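PDB 3PEB: dipeptidase from Streptococcus thermophilus, which is probably a manganese-dependent hydrolase of the peptidase M24B family, represented by its N-terminal creatinase/prolidase-type domain, which lies apart from the catalytic domain in such enzymes. Local coordinates for residues 11-16 with 124-129; 22-27 with 31-36. All coordinates share one frame; numbering follows the deposited sequence.

Contact 1. Residues 11-16 with 124-129; sequences RHFLNE and ENLTPF
The rings of F13 and F129 lie over one another as an offset stack, centroids 4.2 Å apart and planes inclined by 20°. One face of F13 receives CG of F129; in return, one face of F129 receives F13 CD2, and F13 CD2 to F129 CD1 is the closest approach at 3.4 Å. The two side chains run antiparallel alongside one another, and each therefore sets its own CB over the partner's ring: F13 CB stands 3.8 Å from the F129 centroid and F129 CB 4.0 Å from that of F13, a reciprocal pair of CH-pi contacts. In F13 the ring extends from the helix with CG trans to N (chi1 172°), and F129 uses the same setting. L126 adds a methyl, its CD1 meeting F13 CE1 at 3.8 Å from an oblique direction. Y101 of strand 96-102 also meets the F13 ring, edge-to-face. No hydrogen bond crosses between the segments. The turn that presents F129 is fixed from within, where T127 N donates to N125 OD1 (3.0 Å), arriving from above the carbonyl plane; that oxygen also accepts from F104 N. This is apolar helix-to-helix packing on one side of the mixed beta-sheet of this alpha/beta domain: helix 6-16 meets the start of helix 127-133, just after edge strand 122-125, in the creatinase/prolidase N-terminal fold.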
ATOM      1  N   ARG A  11       1.595 -11.718   2.086  1.00 28.11           N
ATOM      2  CA  ARG A  11       2.915 -11.847   2.714  1.00 28.10           C
ATOM      3  C   ARG A  11       3.644 -13.134   2.281  1.00 29.09           C
ATOM      4  O   ARG A  11       4.857 -13.113   2.083  1.00 28.96           O
ATOM      5  CB  ARG A  11       2.817 -11.751   4.241  1.00 29.24           C
ATOM      6  CG  ARG A  11       2.515 -10.313   4.751  1.00 27.51           C
ATOM      7  CD  ARG A  11       2.594 -10.224   6.274  1.00 28.58           C
ATOM      8  NE  ARG A  11       1.384 -10.778   6.861  1.00 29.16           N
ATOM      9  CZ  ARG A  11       0.322 -10.079   7.244  1.00 30.48           C
ATOM     10  NH1 ARG A  11       0.294  -8.756   7.178  1.00 28.81           N
ATOM     11  NH2 ARG A  11      -0.727 -10.719   7.741  1.00 33.73           N
ATOM     12  N   HIS A  12       2.911 -14.236   2.094  1.00 29.96           N
ATOM     13  CA  HIS A  12       3.514 -15.492   1.618  1.00 31.48           C
ATOM     14  C   HIS A  12       4.082 -15.295   0.208  1.00 30.10           C
ATOM     15  O   HIS A  12       5.187 -15.746  -0.108  1.00 30.93           O
ATOM     16  CB  HIS A  12       2.467 -16.635   1.648  1.00 33.30           C
ATOM     17  CG  HIS A  12       2.969 -17.951   1.133  1.00 38.90           C
ATOM     18  ND1 HIS A  12       3.562 -18.893   1.948  1.00 46.27           N
ATOM     19  CD2 HIS A  12       2.951 -18.494  -0.112  1.00 43.50           C
ATOM     20  CE1 HIS A  12       3.899 -19.953   1.228  1.00 47.63           C
ATOM     21  NE2 HIS A  12       3.552 -19.729  -0.026  1.00 46.44           N
ATOM     22  N   PHE A  13       3.304 -14.643  -0.644  1.00 29.25           N
ATOM     23  CA  PHE A  13       3.733 -14.341  -2.001  1.00 28.71           C
ATOM     24  C   PHE A  13       4.991 -13.472  -2.010  1.00 27.89           C
ATOM     25  O   PHE A  13       5.932 -13.758  -2.763  1.00 29.78           O
ATOM     26  CB  PHE A  13       2.608 -13.640  -2.761  1.00 28.60           C
ATOM     27  CG  PHE A  13       3.034 -13.118  -4.100  1.00 30.04           C
ATOM     28  CD1 PHE A  13       3.544 -11.857  -4.224  1.00 30.16           C
ATOM     29  CD2 PHE A  13       2.976 -13.931  -5.231  1.00 32.56           C
ATOM     30  CE1 PHE A  13       3.951 -11.362  -5.491  1.00 30.94           C
ATOM     31  CE2 PHE A  13       3.380 -13.460  -6.484  1.00 33.69           C
ATOM     32  CZ  PHE A  13       3.880 -12.172  -6.602  1.00 33.83           C
ATOM     33  N   LEU A  14       5.015 -12.432  -1.165  1.00 26.47           N
ATOM     34  CA  LEU A  14       6.191 -11.562  -1.076  1.00 26.00           C
ATOM     35  C   LEU A  14       7.427 -12.377  -0.688  1.00 27.35           C
ATOM     36  O   LEU A  14       8.514 -12.271  -1.313  1.00 26.86           O
ATOM     37  CB  LEU A  14       5.968 -10.420  -0.076  1.00 24.48           C
ATOM     38  CG  LEU A  14       4.920  -9.367  -0.436  1.00 23.84           C
ATOM     39  CD1 LEU A  14       4.695  -8.368   0.742  1.00 22.89           C
ATOM     40  CD2 LEU A  14       5.426  -8.659  -1.731  1.00 22.83           C
ATOM     41  N   ASN A  15       7.251 -13.204   0.337  1.00 28.53           N
ATOM     42  CA  ASN A  15       8.327 -14.003   0.859  1.00 30.28           C
ATOM     43  C   ASN A  15       8.875 -14.977  -0.188  1.00 32.60           C
ATOM     44  O   ASN A  15      10.064 -15.075  -0.348  1.00 33.59           O
ATOM     45  CB  ASN A  15       7.848 -14.735   2.128  1.00 31.20           C
ATOM     46  CG  ASN A  15       8.907 -15.634   2.711  1.00 32.99           C
ATOM     47  OD1 ASN A  15       8.860 -16.831   2.505  1.00 32.98           O
ATOM     48  ND2 ASN A  15       9.895 -15.055   3.381  1.00 31.06           N
ATOM     49  N   GLU A  16       7.997 -15.684  -0.893  1.00 34.03           N
ATOM     50  CA  GLU A  16       8.395 -16.569  -1.996  1.00 36.23           C
ATOM     51  C   GLU A  16       9.240 -15.835  -3.067  1.00 35.13           C
ATOM     52  O   GLU A  16      10.116 -16.429  -3.697  1.00 33.66           O
ATOM     53  CB  GLU A  16       7.164 -17.074  -2.736  1.00 38.05           C
ATOM     54  CG  GLU A  16       6.385 -18.204  -2.154  1.00 45.68           C
ATOM     55  CD  GLU A  16       5.355 -18.717  -3.181  1.00 52.81           C
ATOM     56  OE1 GLU A  16       4.411 -17.948  -3.537  1.00 58.50           O
ATOM     57  OE2 GLU A  16       5.516 -19.853  -3.655  1.00 59.34           O
ATOM     58  N   GLU A 124       8.263  -4.576  -9.103  1.00 28.14           N
ATOM     59  CA  GLU A 124       7.735  -5.712  -9.845  1.00 29.34           C
ATOM     60  C   GLU A 124       6.225  -5.677  -9.764  1.00 28.14           C
ATOM     61  O   GLU A 124       5.671  -5.030  -8.885  1.00 27.62           O
ATOM     62  CB  GLU A 124       8.230  -7.036  -9.266  1.00 30.51           C
ATOM     63  CG  GLU A 124       9.750  -7.267  -9.367  1.00 33.83           C
ATOM     64  CD  GLU A 124      10.253  -7.491 -10.785  1.00 41.52           C
ATOM     65  OE1 GLU A 124       9.430  -7.711 -11.709  1.00 43.88           O
ATOM     66  OE2 GLU A 124      11.494  -7.447 -10.973  1.00 45.34           O
ATOM     67  N   ASN A 125       5.569  -6.373 -10.689  1.00 28.44           N
ATOM     68  CA  ASN A 125       4.117  -6.284 -10.873  1.00 28.37           C
ATOM     69  C   ASN A 125       3.324  -7.299 -10.009  1.00 27.58           C
ATOM     70  O   ASN A 125       3.480  -8.492 -10.162  1.00 28.44           O
ATOM     71  CB  ASN A 125       3.780  -6.534 -12.334  1.00 29.59           C
ATOM     72  CG  ASN A 125       2.362  -6.179 -12.686  1.00 30.30           C
ATOM     73  OD1 ASN A 125       1.622  -5.602 -11.879  1.00 26.22           O
ATOM     74  ND2 ASN A 125       1.984  -6.466 -13.949  1.00 31.34           N
ATOM     75  N   LEU A 126       2.485  -6.772  -9.130  1.00 26.07           N
ATOM     76  CA  LEU A 126       1.594  -7.526  -8.236  1.00 25.32           C
ATOM     77  C   LEU A 126       0.262  -7.867  -8.869  1.00 25.66           C
ATOM     78  O   LEU A 126      -0.471  -8.718  -8.350  1.00 25.86           O
ATOM     79  CB  LEU A 126       1.305  -6.692  -6.992  1.00 24.47           C
ATOM     80  CG  LEU A 126       0.630  -7.379  -5.788  1.00 25.13           C
ATOM     81  CD1 LEU A 126       1.520  -8.510  -5.233  1.00 27.14           C
ATOM     82  CD2 LEU A 126       0.348  -6.313  -4.734  1.00 24.36           C
ATOM     83  N   THR A 127      -0.087  -7.214  -9.982  1.00 27.05           N
ATOM     84  CA  THR A 127      -1.430  -7.347 -10.517  1.00 28.01           C
ATOM     85  C   THR A 127      -1.811  -8.795 -10.863  1.00 29.39           C
ATOM     86  O   THR A 127      -2.932  -9.231 -10.564  1.00 29.92           O
ATOM     87  CB  THR A 127      -1.671  -6.367 -11.727  1.00 28.63           C
ATOM     88  OG1 THR A 127      -1.789  -5.022 -11.239  1.00 28.74           O
ATOM     89  CG2 THR A 127      -2.974  -6.748 -12.452  1.00 30.44           C
ATOM     90  N   PRO A 128      -0.900  -9.556 -11.493  1.00 31.76           N
ATOM     91  CA  PRO A 128      -1.243 -10.943 -11.807  1.00 33.44           C
ATOM     92  C   PRO A 128      -1.598 -11.780 -10.558  1.00 33.39           C
ATOM     93  O   PRO A 128      -2.585 -12.524 -10.569  1.00 33.94           O
ATOM     94  CB  PRO A 128       0.018 -11.463 -12.495  1.00 34.74           C
ATOM     95  CG  PRO A 128       0.597 -10.236 -13.170  1.00 35.16           C
ATOM     96  CD  PRO A 128       0.365  -9.148 -12.138  1.00 32.17           C
ATOM     97  N   PHE A 129      -0.843 -11.598  -9.481  1.00 32.73           N
ATOM     98  CA  PHE A 129      -1.156 -12.289  -8.246  1.00 32.84           C
ATOM     99  C   PHE A 129      -2.521 -11.882  -7.681  1.00 33.38           C
ATOM    100  O   PHE A 129      -3.301 -12.764  -7.239  1.00 34.61           O
ATOM    101  CB  PHE A 129      -0.066 -12.116  -7.215  1.00 32.21           C
ATOM    102  CG  PHE A 129      -0.313 -12.936  -5.972  1.00 34.10           C
ATOM    103  CD1 PHE A 129      -0.303 -14.318  -6.047  1.00 36.82           C
ATOM    104  CD2 PHE A 129      -0.620 -12.335  -4.759  1.00 34.24           C
ATOM    105  CE1 PHE A 129      -0.566 -15.107  -4.912  1.00 37.96           C
ATOM    106  CE2 PHE A 129      -0.880 -13.129  -3.619  1.00 34.78           C
ATOM    107  CZ  PHE A 129      -0.851 -14.494  -3.713  1.00 36.24           C
TER

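Contact 2. Residues 22-27 with 31-36; sequences AIVSDP and NYLTGF
V24 and L33 point at each other tip to tip across a strand-turn-helix unit, in which strand 21-24 of the central sheet runs through a short turn into helix 27-34. The touching atoms are V24 CG2 and L33 CD1, 3.9 Å apart. L33 is extended beyond CG, its CD1 trans to CA (chi2 174°), which carries that methyl out from the helix to the strand. Both residues are buried, and the same apolar layer takes in I10 of helix 6-16, on which L33 packs, and L47 of the neighbouring strand, touched by V24. At the other end the segments are joined by backbone. D26 is the N-cap, its OD1 accepting from V28 N, and the first turn closes with N31 N donating to P27 O at 3.0 Å, nearly straight at 169°. The CB of N31 sits beside that same oxygen, at 3.5 Å, while its amide turns off in another direction. At the far end of the helix G35 takes a positive phi of 81°, a conformation suited to glycine. T34 OG1 then accepts from F36 N (3.1 Å) in an ST turn, and this hydroxyl also bonds to V30 O. One water sits between P27 O, at the start of the helix, and F36 O, just past its end, within hydrogen-bonding distance of each at 2.8 Å.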
ATOM      1  N   ALA A  22       4.650  -5.116  -0.415  1.00 22.60           N
ATOM      2  CA  ALA A  22       3.668  -4.845  -1.477  1.00 22.32           C
ATOM      3  C   ALA A  22       3.031  -3.477  -1.226  1.00 21.99           C
ATOM      4  O   ALA A  22       2.603  -3.168  -0.105  1.00 22.03           O
ATOM      5  CB  ALA A  22       2.541  -5.934  -1.542  1.00 22.28           C
ATOM      6  N   ILE A  23       2.910  -2.693  -2.291  1.00 21.94           N
ATOM      7  CA  ILE A  23       2.205  -1.412  -2.233  1.00 22.06           C
ATOM      8  C   ILE A  23       0.943  -1.577  -3.048  1.00 23.02           C
ATOM      9  O   ILE A  23       0.994  -1.704  -4.274  1.00 23.94           O
ATOM     10  CB  ILE A  23       3.054  -0.232  -2.804  1.00 22.89           C
ATOM     11  CG1 ILE A  23       4.364  -0.109  -2.031  1.00 22.50           C
ATOM     12  CG2 ILE A  23       2.237   1.103  -2.730  1.00 22.67           C
ATOM     13  CD1 ILE A  23       5.331   0.989  -2.572  1.00 25.26           C
ATOM     14  N   VAL A  24      -0.190  -1.583  -2.352  1.00 23.31           N
ATOM     15  CA  VAL A  24      -1.493  -1.801  -2.944  1.00 23.51           C
ATOM     16  C   VAL A  24      -2.148  -0.438  -3.117  1.00 23.83           C
ATOM     17  O   VAL A  24      -2.259   0.327  -2.156  1.00 23.68           O
ATOM     18  CB  VAL A  24      -2.348  -2.746  -2.047  1.00 23.82           C
ATOM     19  CG1 VAL A  24      -3.786  -2.919  -2.593  1.00 24.26           C
ATOM     20  CG2 VAL A  24      -1.671  -4.133  -1.938  1.00 24.20           C
ATOM     21  N   SER A  25      -2.560  -0.143  -4.351  1.00 24.21           N
ATOM     22  CA  SER A  25      -3.117   1.141  -4.698  1.00 23.65           C
ATOM     23  C   SER A  25      -4.553   1.110  -5.205  1.00 24.86           C
ATOM     24  O   SER A  25      -5.241   2.135  -5.126  1.00 25.38           O
ATOM     25  CB  SER A  25      -2.252   1.825  -5.772  1.00 23.09           C
ATOM     26  OG  SER A  25      -2.116   1.005  -6.903  1.00 23.55           O
ATOM     27  N   ASP A  26      -5.005  -0.016  -5.752  1.00 24.46           N
ATOM     28  CA  ASP A  26      -6.327  -0.103  -6.336  1.00 25.16           C
ATOM     29  C   ASP A  26      -7.320  -0.157  -5.192  1.00 25.84           C
ATOM     30  O   ASP A  26      -7.213  -1.044  -4.335  1.00 24.36           O
ATOM     31  CB  ASP A  26      -6.428  -1.381  -7.204  1.00 25.79           C
ATOM     32  CG  ASP A  26      -7.717  -1.462  -7.973  1.00 29.10           C
ATOM     33  OD1 ASP A  26      -8.708  -0.798  -7.592  1.00 28.84           O
ATOM     34  OD2 ASP A  26      -7.722  -2.153  -9.008  1.00 30.50           O
ATOM     35  N   PRO A  27      -8.275   0.804  -5.138  1.00 26.09           N
ATOM     36  CA  PRO A  27      -9.271   0.768  -4.057  1.00 26.53           C
ATOM     37  C   PRO A  27     -10.052  -0.529  -3.964  1.00 27.12           C
ATOM     38  O   PRO A  27     -10.421  -0.972  -2.859  1.00 27.91           O
ATOM     39  CB  PRO A  27     -10.214   1.950  -4.402  1.00 27.68           C
ATOM     40  CG  PRO A  27      -9.303   2.906  -5.163  1.00 27.86           C
ATOM     41  CD  PRO A  27      -8.473   1.977  -6.028  1.00 26.78           C
ATOM     42  N   ASN A  31     -10.052  -2.806  -0.519  1.00 27.52           N
ATOM     43  CA  ASN A  31     -11.290  -3.328   0.076  1.00 29.85           C
ATOM     44  C   ASN A  31     -11.283  -4.856   0.134  1.00 31.22           C
ATOM     45  O   ASN A  31     -11.657  -5.465   1.148  1.00 31.30           O
ATOM     46  CB  ASN A  31     -12.516  -2.802  -0.695  1.00 30.45           C
ATOM     47  CG  ASN A  31     -13.837  -3.174  -0.029  1.00 35.93           C
ATOM     48  OD1 ASN A  31     -14.000  -3.040   1.172  1.00 36.06           O
ATOM     49  ND2 ASN A  31     -14.780  -3.646  -0.824  1.00 39.65           N
ATOM     50  N   TYR A  32     -10.843  -5.481  -0.949  1.00 30.78           N
ATOM     51  CA  TYR A  32     -10.750  -6.944  -0.999  1.00 32.62           C
ATOM     52  C   TYR A  32      -9.878  -7.506   0.131  1.00 32.27           C
ATOM     53  O   TYR A  32     -10.294  -8.429   0.830  1.00 32.41           O
ATOM     54  CB  TYR A  32     -10.233  -7.388  -2.370  1.00 32.32           C
ATOM     55  CG  TYR A  32      -9.906  -8.852  -2.470  1.00 34.23           C
ATOM     56  CD1 TYR A  32     -10.913  -9.819  -2.477  1.00 38.54           C
ATOM     57  CD2 TYR A  32      -8.587  -9.275  -2.547  1.00 35.86           C
ATOM     58  CE1 TYR A  32     -10.600 -11.172  -2.560  1.00 40.25           C
ATOM     59  CE2 TYR A  32      -8.262 -10.616  -2.634  1.00 38.77           C
ATOM     60  CZ  TYR A  32      -9.267 -11.565  -2.635  1.00 39.93           C
ATOM     61  OH  TYR A  32      -8.928 -12.902  -2.733  1.00 42.92           O
ATOM     62  N   LEU A  33      -8.717  -6.887   0.361  1.00 30.65           N
ATOM     63  CA  LEU A  33      -7.761  -7.384   1.331  1.00 30.30           C
ATOM     64  C   LEU A  33      -8.101  -7.019   2.780  1.00 32.15           C
ATOM     65  O   LEU A  33      -7.682  -7.720   3.685  1.00 32.09           O
ATOM     66  CB  LEU A  33      -6.364  -6.843   1.039  1.00 29.19           C
ATOM     67  CG  LEU A  33      -5.704  -7.272  -0.261  1.00 28.18           C
ATOM     68  CD1 LEU A  33      -4.376  -6.530  -0.462  1.00 26.81           C
ATOM     69  CD2 LEU A  33      -5.527  -8.790  -0.291  1.00 28.60           C
ATOM     70  N   THR A  34      -8.802  -5.899   3.002  1.00 31.62           N
ATOM     71  CA  THR A  34      -8.928  -5.350   4.356  1.00 31.91           C
ATOM     72  C   THR A  34     -10.351  -5.051   4.794  1.00 33.10           C
ATOM     73  O   THR A  34     -10.587  -4.884   5.980  1.00 34.00           O
ATOM     74  CB  THR A  34      -8.132  -4.012   4.526  1.00 30.44           C
ATOM     75  OG1 THR A  34      -8.789  -2.959   3.804  1.00 29.69           O
ATOM     76  CG2 THR A  34      -6.698  -4.132   4.052  1.00 28.71           C
ATOM     77  N   GLY A  35     -11.293  -4.963   3.856  1.00 33.12           N
ATOM     78  CA  GLY A  35     -12.663  -4.570   4.176  1.00 34.24           C
ATOM     79  C   GLY A  35     -12.875  -3.066   4.323  1.00 33.30           C
ATOM     80  O   GLY A  35     -13.987  -2.627   4.604  1.00 33.80           O
ATOM     81  N   PHE A  36     -11.823  -2.268   4.121  1.00 31.20           N
ATOM     82  CA  PHE A  36     -11.950  -0.810   4.094  1.00 30.58           C
ATOM     83  C   PHE A  36     -12.201  -0.340   2.662  1.00 30.16           C
ATOM     84  O   PHE A  36     -11.375  -0.558   1.770  1.00 29.17           O
ATOM     85  CB  PHE A  36     -10.696  -0.123   4.625  1.00 29.59           C
ATOM     86  CG  PHE A  36     -10.783   1.378   4.592  1.00 28.69           C
ATOM     87  CD1 PHE A  36     -11.718   2.049   5.369  1.00 30.85           C
ATOM     88  CD2 PHE A  36      -9.941   2.124   3.778  1.00 28.70           C
ATOM     89  CE1 PHE A  36     -11.810   3.439   5.349  1.00 29.98           C
ATOM     90  CE2 PHE A  36     -10.029   3.502   3.748  1.00 26.66           C
ATOM     91  CZ  PHE A  36     -10.970   4.162   4.518  1.00 28.58           C
TER
HETATM   92  O   HOH W   1     -10.816   0.740  -0.659  1.00 26.51           O

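Contact 1 lies farther out, about 13 Å from the centre of the chain against 7 Å for contact 2, measured centre to centre. Each is partly buried, but contact 1 joins helices distant in sequence through aromatic faces, whereas contact 2 folds a strand and the helix directly after it with one methyl pair, a backbone bond and a water. They meet at strand 21-24: L14 CD1 lies 3.5 Å from A22 N, and L126 CD2 packs on A22 CB at 3.9 Å. L126 also touches V24, so a residue of contact 1 shares the buried valine of contact 2, and helices 6-16 and 27-34, with L126 just before helix 127-133, pack on the same strand.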